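Local coordinates for protein glutamate--cysteine ligase GshA (Methylobacillus flagellatus KT, PDB 3K1T) that is a putative gamma-glutamylcysteine synthetase, a ligase that would probably join glutamate to cysteine in the first step of glutathione synthesis, at residues 46-51 and 60-65; 64-69 and 345-350. All blocks are in the same frame, centred on the assembly; numbering follows the deposited sequence. Where two conformers were deposited one is given.

Contact 1 of 2, residues 46-51 and 60-65; sequences ASVDLR and VDTNLF. With SO4 (sulfate ion), chain B.
Ser47 and Asn63 face each other as an antiparallel hydrogen-bonded pair, each N bonded to the other's O, and Asp49 N bonds to Asp61 O while Val60 N bonds to Asp49 O; Val60 and Asp61 both lie opposite Asp49, a classic beta bulge. Ser47, Asp49, Asp61 and Asn63 share one face, where hydroxyl and amide can donate to an anion and the carboxylates can accept from water. Ser47 OG, held between its backbone N and carbonyl carbon (chi1 66°), gives a hydrogen bond of 2.8 Å to sulfate O2. From the other strand Asn63 ND2 reaches sulfate O3 at 3.0 Å, almost straight (172°), while Asn63 OD1 accepts from Phe65 N at 2.9 Å, the donor lying above the amide plane, in an Asx turn. An alanine in place of Asn63 would probably leave the sulfate without one of its donors and the turn at Phe65 N without its acceptor. Asp49 and Asp61 lie side by side, OD2 to OD2 4.3 Å; a water within 3.0 Å of Ser47 OG, Asp49 OD1 and Asp61 OD2 has too few protons to serve all three, and Arg359 pairs with Asp49, which probably eases the repulsion. On the reverse face Val48 CG2 meets Thr62 OG1 at 4.0 Å. There Ala46, Val48 and Leu50 rest on helix 398-421, while strand 340-349 hydrogen-bonds along the other edge of 46-51.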
ATOM      1  N   ALA A  46      -9.498   9.106   6.559  1.00 12.00           N
ATOM      2  CA  ALA A  46     -10.928   9.145   6.828  1.00 11.22           C
ATOM      3  C   ALA A  46     -11.391   7.854   7.469  1.00 11.12           C
ATOM      4  O   ALA A  46     -10.769   6.789   7.297  1.00 11.61           O
ATOM      5  CB  ALA A  46     -11.709   9.382   5.511  1.00 12.51           C
ATOM      6  N   SER A  47     -12.514   7.932   8.167  1.00 11.58           N
ATOM      7  CA  SER A  47     -13.205   6.731   8.625  1.00 11.72           C
ATOM      8  C   SER A  47     -14.684   6.833   8.307  1.00 12.21           C
ATOM      9  O   SER A  47     -15.267   7.946   8.314  1.00 13.85           O
ATOM     10  CB  SER A  47     -12.996   6.469  10.115  1.00 12.12           C
ATOM     11  OG  SER A  47     -13.580   7.457  10.919  1.00 13.26           O
ATOM     12  N   VAL A  48     -15.296   5.686   7.985  1.00 10.69           N
ATOM     13  CA  VAL A  48     -16.712   5.658   7.680  1.00 10.57           C
ATOM     14  C   VAL A  48     -17.384   4.568   8.509  1.00 11.71           C
ATOM     15  O   VAL A  48     -16.927   3.414   8.492  1.00 11.96           O
ATOM     16  CB  VAL A  48     -16.971   5.415   6.157  1.00 11.18           C
ATOM     17  CG1 VAL A  48     -18.473   5.218   5.876  1.00  9.57           C
ATOM     18  CG2 VAL A  48     -16.414   6.576   5.323  1.00  9.66           C
ATOM     19  N   ASP A  49     -18.419   4.961   9.247  1.00 11.82           N
ATOM     20  CA  ASP A  49     -19.268   4.059  10.021  1.00 13.15           C
ATOM     21  C   ASP A  49     -20.345   3.492   9.096  1.00 12.56           C
ATOM     22  O   ASP A  49     -21.050   4.268   8.424  1.00 12.79           O
ATOM     23  CB  ASP A  49     -20.020   4.791  11.130  1.00 13.94           C
ATOM     24  CG  ASP A  49     -19.117   5.342  12.244  1.00 19.17           C
ATOM     25  OD1 ASP A  49     -17.881   5.234  12.161  1.00 16.03           O
ATOM     26  OD2 ASP A  49     -19.678   5.889  13.241  1.00 18.83           O
ATOM     27  N   LEU A  50     -20.489   2.157   9.089  1.00 11.46           N
ATOM     28  CA  LEU A  50     -21.549   1.500   8.353  1.00 12.19           C
ATOM     29  C   LEU A  50     -22.522   0.793   9.298  1.00 11.41           C
ATOM     30  O   LEU A  50     -22.167   0.466  10.430  1.00 10.87           O
ATOM     31  CB  LEU A  50     -20.970   0.440   7.415  1.00 11.27           C
ATOM     32  CG  LEU A  50     -19.874   0.848   6.416  1.00 14.79           C
ATOM     33  CD1 LEU A  50     -19.382  -0.435   5.662  1.00 13.64           C
ATOM     34  CD2 LEU A  50     -20.384   1.947   5.458  1.00 10.98           C
ATOM     35  N   ARG A  51     -23.728   0.541   8.792  1.00 11.48           N
ATOM     36  CA  ARG A  51     -24.673  -0.379   9.409  1.00 11.21           C
ATOM     37  C   ARG A  51     -25.167  -1.409   8.398  1.00 10.94           C
ATOM     38  O   ARG A  51     -25.582  -1.071   7.283  1.00 10.68           O
ATOM     39  CB  ARG A  51     -25.832   0.331  10.089  1.00 11.37           C
ATOM     40  CG  ARG A  51     -25.399   1.010  11.388  1.00 13.62           C
ATOM     41  CD  ARG A  51     -26.608   1.506  12.160  1.00 15.13           C
ATOM     42  NE  ARG A  51     -26.258   1.745  13.544  1.00 14.52           N
ATOM     43  CZ  ARG A  51     -27.127   2.032  14.499  1.00 14.99           C
ATOM     44  NH1 ARG A  51     -28.405   2.168  14.206  1.00 15.54           N
ATOM     45  NH2 ARG A  51     -26.695   2.201  15.759  1.00 14.99           N
ATOM     46  N   VAL A  60     -23.395   5.673   7.751  1.00 12.90           N
ATOM     47  CA  VAL A  60     -24.118   6.530   8.673  1.00 14.02           C
ATOM     48  C   VAL A  60     -23.292   7.660   9.282  1.00 14.40           C
ATOM     49  O   VAL A  60     -23.859   8.504   9.999  1.00 15.47           O
ATOM     50  CB  VAL A  60     -24.788   5.733   9.798  1.00 14.82           C
ATOM     51  CG1 VAL A  60     -25.832   4.751   9.212  1.00 14.71           C
ATOM     52  CG2 VAL A  60     -23.718   5.007  10.674  1.00 13.64           C
ATOM     53  N   ASP A  61     -21.973   7.673   9.040  1.00 13.46           N
ATOM     54  CA  ASP A  61     -21.104   8.786   9.453  1.00 15.43           C
ATOM     55  C   ASP A  61     -19.788   8.729   8.670  1.00 14.95           C
ATOM     56  O   ASP A  61     -19.224   7.620   8.446  1.00 15.52           O
ATOM     57  CB  ASP A  61     -20.764   8.696  10.956  1.00 15.21           C
ATOM     58  CG  ASP A  61     -19.823   9.838  11.429  1.00 21.20           C
ATOM     59  OD1 ASP A  61     -20.394  10.907  11.671  1.00 21.80           O
ATOM     60  OD2 ASP A  61     -18.555   9.650  11.552  1.00 23.18           O
ATOM     61  N   THR A  62     -19.306   9.890   8.258  1.00 14.69           N
ATOM     62  CA  THR A  62     -18.001  10.030   7.609  1.00 14.73           C
ATOM     63  C   THR A  62     -17.195  11.012   8.451  1.00 15.60           C
ATOM     64  O   THR A  62     -17.680  12.136   8.759  1.00 14.14           O
ATOM     65  CB  THR A  62     -18.125  10.550   6.194  1.00 16.15           C
ATOM     66  OG1 THR A  62     -18.940   9.633   5.438  1.00 16.31           O
ATOM     67  CG2 THR A  62     -16.737  10.650   5.494  1.00 14.40           C
ATOM     68  N   ASN A  63     -16.004  10.590   8.856  1.00 13.47           N
ATOM     69  CA  ASN A  63     -15.148  11.423   9.692  1.00 13.72           C
ATOM     70  C   ASN A  63     -13.820  11.677   8.961  1.00 13.68           C
ATOM     71  O   ASN A  63     -13.063  10.762   8.694  1.00 12.91           O
ATOM     72  CB  ASN A  63     -14.959  10.708  11.020  1.00 13.71           C
ATOM     73  CG  ASN A  63     -14.171  11.546  12.070  1.00 15.92           C
ATOM     74  OD1 ASN A  63     -13.778  12.692  11.830  1.00 13.42           O
ATOM     75  ND2 ASN A  63     -13.939  10.937  13.228  1.00 15.04           N
ATOM     76  N   LEU A  64     -13.527  12.931   8.665  1.00 13.41           N
ATOM     77  CA  LEU A  64     -12.242  13.296   8.028  1.00 14.00           C
ATOM     78  C   LEU A  64     -11.109  13.553   9.021  1.00 13.15           C
ATOM     79  O   LEU A  64      -9.998  13.949   8.616  1.00 12.49           O
ATOM     80  CB  LEU A  64     -12.444  14.522   7.139  1.00 15.33           C
ATOM     81  CG  LEU A  64     -13.408  14.350   5.978  1.00 18.71           C
ATOM     82  CD1 LEU A  64     -13.541  15.670   5.222  1.00 23.13           C
ATOM     83  CD2 LEU A  64     -12.969  13.210   5.072  1.00 20.33           C
ATOM     84  N   PHE A  65     -11.384  13.287  10.296  1.00 13.40           N
ATOM     85  CA  PHE A  65     -10.427  13.413  11.401  1.00 13.81           C
ATOM     86  C   PHE A  65     -10.480  12.183  12.325  1.00 13.61           C
ATOM     87  O   PHE A  65     -10.794  12.282  13.519  1.00 12.63           O
ATOM     88  CB  PHE A  65     -10.722  14.708  12.195  1.00 14.00           C
ATOM     89  CG  PHE A  65     -11.127  15.863  11.331  1.00 14.29           C
ATOM     90  CD1 PHE A  65     -12.467  16.009  10.933  1.00 18.09           C
ATOM     91  CD2 PHE A  65     -10.191  16.811  10.919  1.00 14.97           C
ATOM     92  CE1 PHE A  65     -12.866  17.074  10.141  1.00 18.82           C
ATOM     93  CE2 PHE A  65     -10.570  17.887  10.115  1.00 18.05           C
ATOM     94  CZ  PHE A  65     -11.905  18.012   9.706  1.00 19.50           C
TER
HETATM   95  S   SO4 B 432     -13.597   7.554  14.500  1.00 21.90           S
HETATM   96  O1  SO4 B 432     -13.902   6.435  15.361  1.00 27.96           O
HETATM   97  O2  SO4 B 432     -12.792   6.891  13.522  1.00 25.53           O
HETATM   98  O3  SO4 B 432     -14.780   8.108  13.880  1.00 23.72           O
HETATM   99  O4  SO4 B 432     -12.839   8.594  15.230  1.00 22.65           O
HETATM  100  O   HOH W   1     -16.576   7.482  11.250  1.00 16.79           O

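Contact 2 of 2, residues 64-69 and 345-350; sequences LFPGGF and VIYMMD. With SO4 (sulfate ion), chain B.
Tyr347 carries this contact, reaching from its strand into the bend of 64-69 so that its ring packs against Phe69 and Pro66 while its hydroxyl meets Gly68. The tight part is aromatic: the edge of Tyr347 points at the face of Phe69 in a T-shaped stack, centroids 5.0 Å apart and planes at 86°. Tyr347 CE2 sits 3.8 Å above the plane of the Phe69 ring, over its centre. Pro66, whose ring restrains the loop backbone, brings CB to 3.6 Å from Tyr347 CE2, an apolar contact. Gly68 has no side chain for good reason: a CB there would point toward the strand and collide with Tyr347 OH. Instead Gly68 N approaches that oxygen at 2.8 Å, a weak, bent hydrogen bond (129°). Looser contact is found at Met349, a selenomethionine whose SE lies 4.4 Å from Phe69 CE1, and at Gly67, partly exposed and barely covered by the strand. At this glycine the polar side begins: Gly67 N bonds to sulfate O4 at 2.8 Å, and Tyr347 OH makes a weak bond to O2 at 2.6 Å. Ser47, Asn63 and Arg359 complete the grip on the ion. The sulfate probably comes from the crystallisation liquor, but backbone N-H, hydroxyl, amide and guanidinium donors gathered around it are consistent with an anion-binding site, built where a glycine-containing loop meets a beta sheet.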
ATOM      1  N   LEU A  64     -13.527  12.931   8.665  1.00 13.41           N
ATOM      2  CA  LEU A  64     -12.242  13.296   8.028  1.00 14.00           C
ATOM      3  C   LEU A  64     -11.109  13.553   9.021  1.00 13.15           C
ATOM      4  O   LEU A  64      -9.998  13.949   8.616  1.00 12.49           O
ATOM      5  CB  LEU A  64     -12.444  14.522   7.139  1.00 15.33           C
ATOM      6  CG  LEU A  64     -13.408  14.350   5.978  1.00 18.71           C
ATOM      7  CD1 LEU A  64     -13.541  15.670   5.222  1.00 23.13           C
ATOM      8  CD2 LEU A  64     -12.969  13.210   5.072  1.00 20.33           C
ATOM      9  N   PHE A  65     -11.384  13.287  10.296  1.00 13.40           N
ATOM     10  CA  PHE A  65     -10.427  13.413  11.401  1.00 13.81           C
ATOM     11  C   PHE A  65     -10.480  12.183  12.325  1.00 13.61           C
ATOM     12  O   PHE A  65     -10.794  12.282  13.519  1.00 12.63           O
ATOM     13  CB  PHE A  65     -10.722  14.708  12.195  1.00 14.00           C
ATOM     14  CG  PHE A  65     -11.127  15.863  11.331  1.00 14.29           C
ATOM     15  CD1 PHE A  65     -12.467  16.009  10.933  1.00 18.09           C
ATOM     16  CD2 PHE A  65     -10.191  16.811  10.919  1.00 14.97           C
ATOM     17  CE1 PHE A  65     -12.866  17.074  10.141  1.00 18.82           C
ATOM     18  CE2 PHE A  65     -10.570  17.887  10.115  1.00 18.05           C
ATOM     19  CZ  PHE A  65     -11.905  18.012   9.706  1.00 19.50           C
ATOM     20  N   PRO A  66     -10.186  10.990  11.777  1.00 14.11           N
ATOM     21  CA  PRO A  66     -10.411   9.765  12.552  1.00 14.08           C
ATOM     22  C   PRO A  66      -9.578   9.714  13.819  1.00 13.77           C
ATOM     23  O   PRO A  66      -8.401  10.089  13.797  1.00 14.29           O
ATOM     24  CB  PRO A  66     -10.035   8.621  11.570  1.00 14.18           C
ATOM     25  CG  PRO A  66      -9.493   9.261  10.365  1.00 16.05           C
ATOM     26  CD  PRO A  66      -9.717  10.722  10.400  1.00 14.94           C
ATOM     27  N   GLY A  67     -10.181   9.232  14.894  1.00 13.30           N
ATOM     28  CA  GLY A  67      -9.552   9.243  16.202  1.00 14.29           C
ATOM     29  C   GLY A  67      -9.398   7.909  16.896  1.00 13.79           C
ATOM     30  O   GLY A  67      -9.270   7.863  18.110  1.00 14.79           O
ATOM     31  N   GLY A  68      -9.423   6.817  16.122  1.00 13.26           N
ATOM     32  CA  GLY A  68      -9.330   5.482  16.667  1.00 12.98           C
ATOM     33  C   GLY A  68      -8.204   4.658  16.025  1.00 13.44           C
ATOM     34  O   GLY A  68      -8.313   3.440  15.886  1.00 13.52           O
ATOM     35  N   PHE A  69      -7.100   5.309  15.672  1.00 12.51           N
ATOM     36  CA  PHE A  69      -5.935   4.594  15.089  1.00 12.38           C
ATOM     37  C   PHE A  69      -5.339   3.524  15.988  1.00 13.15           C
ATOM     38  O   PHE A  69      -4.721   2.575  15.505  1.00 13.29           O
ATOM     39  CB  PHE A  69      -4.852   5.593  14.614  1.00 12.52           C
ATOM     40  CG  PHE A  69      -5.201   6.245  13.312  1.00 11.63           C
ATOM     41  CD1 PHE A  69      -4.911   5.614  12.116  1.00 11.60           C
ATOM     42  CD2 PHE A  69      -5.829   7.474  13.285  1.00 11.72           C
ATOM     43  CE1 PHE A  69      -5.275   6.210  10.896  1.00 11.28           C
ATOM     44  CE2 PHE A  69      -6.192   8.078  12.091  1.00 11.74           C
ATOM     45  CZ  PHE A  69      -5.934   7.436  10.879  1.00 12.66           C
ATOM     46  N   VAL A 345     -16.574   0.216  11.568  1.00 12.02           N
ATOM     47  CA  VAL A 345     -15.919   1.469  11.183  0.50 10.82           C
ATOM     48  C   VAL A 345     -14.762   1.113  10.235  1.00 11.18           C
ATOM     49  O   VAL A 345     -13.889   0.335  10.628  1.00 12.21           O
ATOM     50  CB  VAL A 345     -15.303   2.165  12.420  0.50 10.84           C
ATOM     51  CG1 VAL A 345     -14.755   3.561  12.039  0.50 10.87           C
ATOM     52  CG2 VAL A 345     -16.300   2.245  13.572  0.50  7.99           C
ATOM     53  N   ILE A 346     -14.756   1.662   9.028  1.00 10.67           N
ATOM     54  CA  ILE A 346     -13.780   1.359   8.011  1.00 11.61           C
ATOM     55  C   ILE A 346     -12.802   2.542   7.890  1.00 10.99           C
ATOM     56  O   ILE A 346     -13.238   3.688   7.701  1.00 12.01           O
ATOM     57  CB  ILE A 346     -14.460   1.125   6.621  1.00 11.67           C
ATOM     58  CG1 ILE A 346     -15.625   0.111   6.695  1.00 15.33           C
ATOM     59  CG2 ILE A 346     -13.374   0.749   5.548  1.00 11.93           C
ATOM     60  CD1 ILE A 346     -15.333  -1.113   7.335  1.00 15.94           C
ATOM     61  N   TYR A 347     -11.506   2.261   8.003  1.00 10.87           N
ATOM     62  CA  TYR A 347     -10.425   3.265   7.903  1.00 11.44           C
ATOM     63  C   TYR A 347      -9.773   3.268   6.509  1.00 11.86           C
ATOM     64  O   TYR A 347      -9.459   2.195   5.935  1.00 11.33           O
ATOM     65  CB  TYR A 347      -9.352   2.988   8.977  1.00 11.66           C
ATOM     66  CG  TYR A 347      -9.630   3.681  10.277  1.00 11.46           C
ATOM     67  CD1 TYR A 347     -10.874   3.537  10.921  1.00 12.29           C
ATOM     68  CD2 TYR A 347      -8.688   4.519  10.854  1.00 11.99           C
ATOM     69  CE1 TYR A 347     -11.148   4.212  12.094  1.00 11.54           C
ATOM     70  CE2 TYR A 347      -8.942   5.182  12.047  1.00 12.15           C
ATOM     71  CZ  TYR A 347     -10.182   5.044  12.650  1.00 12.86           C
ATOM     72  OH  TYR A 347     -10.459   5.748  13.793  1.00 13.31           O
HETATM   73  N   MSE A 348      -9.542   4.471   5.996  1.00 10.22           N
HETATM   74  CA  MSE A 348      -8.888   4.715   4.737  1.00 11.30           C
HETATM   75  C   MSE A 348      -7.794   5.746   4.888  1.00 11.52           C
HETATM   76  O   MSE A 348      -7.918   6.664   5.701  1.00 11.18           O
HETATM   77  CB  MSE A 348      -9.895   5.161   3.681  1.00 10.76           C
HETATM   78  CG  MSE A 348     -10.799   3.966   3.242  1.00 13.64           C
HETATM   79 SE   MSE A 348     -12.580   4.524   2.685  0.75 17.36          SE
HETATM   80  CE  MSE A 348     -13.173   5.218   4.398  1.00 13.81           C
HETATM   81  N   MSE A 349      -6.717   5.559   4.134  1.00 11.48           N
HETATM   82  CA  MSE A 349      -5.699   6.588   3.916  1.00 12.69           C
HETATM   83  C   MSE A 349      -5.502   6.733   2.416  1.00 12.46           C
HETATM   84  O   MSE A 349      -5.483   5.727   1.678  1.00 12.49           O
HETATM   85  CB  MSE A 349      -4.405   6.233   4.665  1.00 13.32           C
HETATM   86  CG  MSE A 349      -4.669   6.066   6.143  1.00 16.56           C
HETATM   87 SE   MSE A 349      -2.989   5.940   7.185  0.75 21.94          SE
HETATM   88  CE  MSE A 349      -2.716   7.851   7.277  1.00 20.44           C
ATOM     89  N   ASP A 350      -5.452   7.969   1.938  1.00 12.60           N
ATOM     90  CA  ASP A 350      -5.643   8.235   0.500  1.00 13.42           C
ATOM     91  C   ASP A 350      -6.933   7.482   0.112  1.00 13.09           C
ATOM     92  O   ASP A 350      -7.894   7.464   0.911  1.00 13.80           O
ATOM     93  CB  ASP A 350      -4.413   7.847  -0.351  1.00 13.94           C
ATOM     94  CG  ASP A 350      -4.546   8.295  -1.813  1.00 19.16           C
ATOM     95  OD1 ASP A 350      -4.808   9.462  -2.029  1.00 27.34           O
ATOM     96  OD2 ASP A 350      -4.433   7.491  -2.733  1.00 21.63           O
TER
HETATM   97  S   SO4 B 432     -13.597   7.554  14.500  1.00 21.90           S
HETATM   98  O1  SO4 B 432     -13.902   6.435  15.361  1.00 27.96           O
HETATM   99  O2  SO4 B 432     -12.792   6.891  13.522  1.00 25.53           O
HETATM  100  O3  SO4 B 432     -14.780   8.108  13.880  1.00 23.72           O
HETATM  101  O4  SO4 B 432     -12.839   8.594  15.230  1.00 22.65           O

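Overall arrangement
Following the chain from the N terminus, strand 45-52 comes first and turns back as strand 57-63; contact 1 closes this short hairpin, with only eight residues between its segments. The second strand then runs out into the loop 64-69, which contact 2 places against strand 340-349 after an excursion of 275 residues. The loops closed by the two contacts therefore follow one another, overlapping at Leu64 and Phe65, and neither nests in the other. In space they meet again: strand 45-52 lies between 57-63 and 340-349 in one antiparallel sheet, with Val48 O bonded to Ile346 N at 2.8 Å. Together they tie an early hairpin, its outgoing loop and a late strand around the same sulfate.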